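Local coordinates for glyoxalase family protein (Listeria monocytogenes, PDB 2P7O), which catalyses the manganese-dependent hydration of the antibiotic fosfomycin, and so confers resistance to it, at the interface of chains A and B. Numbering follows the deposited sequence. Chains: chain A/B, Glyoxalase family protein.

The interface of chains A and B. Residues chain A 120, 124-126; chain B 6-7, 46.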
# COMPACT_ATOMS: atom_id res chain seq x y z
N HIS A 120 4.26 10.15 -8.94
CA HIS A 120 3.86 9.90 -10.32
C HIS A 120 3.23 11.18 -10.84
O HIS A 120 2.22 11.60 -10.27
CB HIS A 120 2.89 8.70 -10.30
CG HIS A 120 2.27 8.37 -11.63
ND1 HIS A 120 2.46 7.15 -12.27
CD2 HIS A 120 1.33 9.01 -12.38
CE1 HIS A 120 1.77 7.14 -13.39
NE2 HIS A 120 1.09 8.28 -13.50
N LEU A 124 -1.96 8.02 -15.80
CA LEU A 124 -1.85 6.79 -15.04
C LEU A 124 -1.40 5.60 -15.87
O LEU A 124 -2.12 5.21 -16.78
CB LEU A 124 -3.23 6.49 -14.40
CG LEU A 124 -3.28 5.26 -13.47
CD1 LEU A 124 -2.35 5.54 -12.28
CD2 LEU A 124 -4.68 4.93 -12.93
N GLU A 125 -0.31 4.98 -15.42
CA GLU A 125 0.20 3.73 -15.98
C GLU A 125 1.27 3.25 -14.99
O GLU A 125 1.73 4.07 -14.18
CB GLU A 125 0.82 4.05 -17.36
CG GLU A 125 1.91 5.11 -17.17
CD GLU A 125 2.34 5.71 -18.51
OE1 GLU A 125 1.94 5.16 -19.57
OE2 GLU A 125 3.02 6.77 -18.49
N GLU A 126 1.68 1.98 -15.12
CA GLU A 126 2.79 1.52 -14.27
C GLU A 126 4.06 1.67 -15.10
O GLU A 126 4.14 1.18 -16.22
CB GLU A 126 2.49 0.05 -13.96
CG GLU A 126 3.54 -0.62 -13.07
CD GLU A 126 4.01 0.35 -11.99
OE1 GLU A 126 3.15 0.84 -11.25
OE2 GLU A 126 5.24 0.62 -11.85
N SER B 6 -2.03 8.09 -6.27
CA SER B 6 -2.19 7.77 -7.69
C SER B 6 -2.60 6.31 -7.89
O SER B 6 -3.63 6.06 -8.48
CB SER B 6 -0.88 8.07 -8.42
OG SER B 6 -0.89 7.53 -9.72
N HIS B 7 -1.83 5.37 -7.32
CA HIS B 7 -2.19 3.94 -7.43
C HIS B 7 -1.32 3.16 -6.45
O HIS B 7 -0.36 3.70 -5.88
CB HIS B 7 -1.92 3.47 -8.86
CG HIS B 7 -0.50 3.61 -9.32
ND1 HIS B 7 -0.01 4.78 -9.86
CD2 HIS B 7 0.52 2.71 -9.35
CE1 HIS B 7 1.27 4.59 -10.20
NE2 HIS B 7 1.61 3.34 -9.89
N PHE B 46 -5.03 -3.48 -14.23
CA PHE B 46 -5.55 -2.48 -13.33
C PHE B 46 -6.99 -2.80 -12.93
O PHE B 46 -7.84 -3.23 -13.72
CB PHE B 46 -5.49 -1.04 -13.84
CG PHE B 46 -4.16 -0.32 -13.71
CD1 PHE B 46 -3.18 -0.47 -14.70
CD2 PHE B 46 -3.88 0.48 -12.62
CE1 PHE B 46 -1.95 0.12 -14.57
CE2 PHE B 46 -2.64 1.13 -12.48
CZ PHE B 46 -1.71 0.90 -13.46
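A:Leu124 reaches chain B through its CD1 methyl, which rests against the imidazole of B:His7, 3.5 Å from ND1 and 4.0 Å from CG; the two side chains lie antiparallel. The same methyl meets the hydroxyl OG of B:Ser6 at 3.6 Å. This patch belongs to a two-fold interface between identical chains, in which loop 124-126 and the end of strand 116-120 of one copy meet strands 4-12 and 44-49 of the other. Alongside the leucine, B:Phe46 turns its ring rim to the backbone of chain A, the amide N of A:Glu126 lying in the ring plane 3.9 Å from CZ. A:His120 and B:His7 pack edge to face with their planes 84° apart, and B:His7 CE1 comes within 3.5 Å of A:His120 ND1. B:Ser6 OG sits over one face of the A:His120 ring, toward its rim. B:Ser6 OG also accepts a hydrogen bond from B:His7 ND1 (2.9 Å), close to the imidazole plane, which should hold the ring's rotation, with NE2 turned toward A:Glu126. A:Glu126 binds manganese in this structure, and B:His7 is a likely manganese ligand, so the metal site probably draws on both subunits. At this rim the A:Glu126 chain bends at chi2 (39°), its carboxylate tilted 68° from the imidazole, and OE1 stands 3.2 Å from B:His7 NE2.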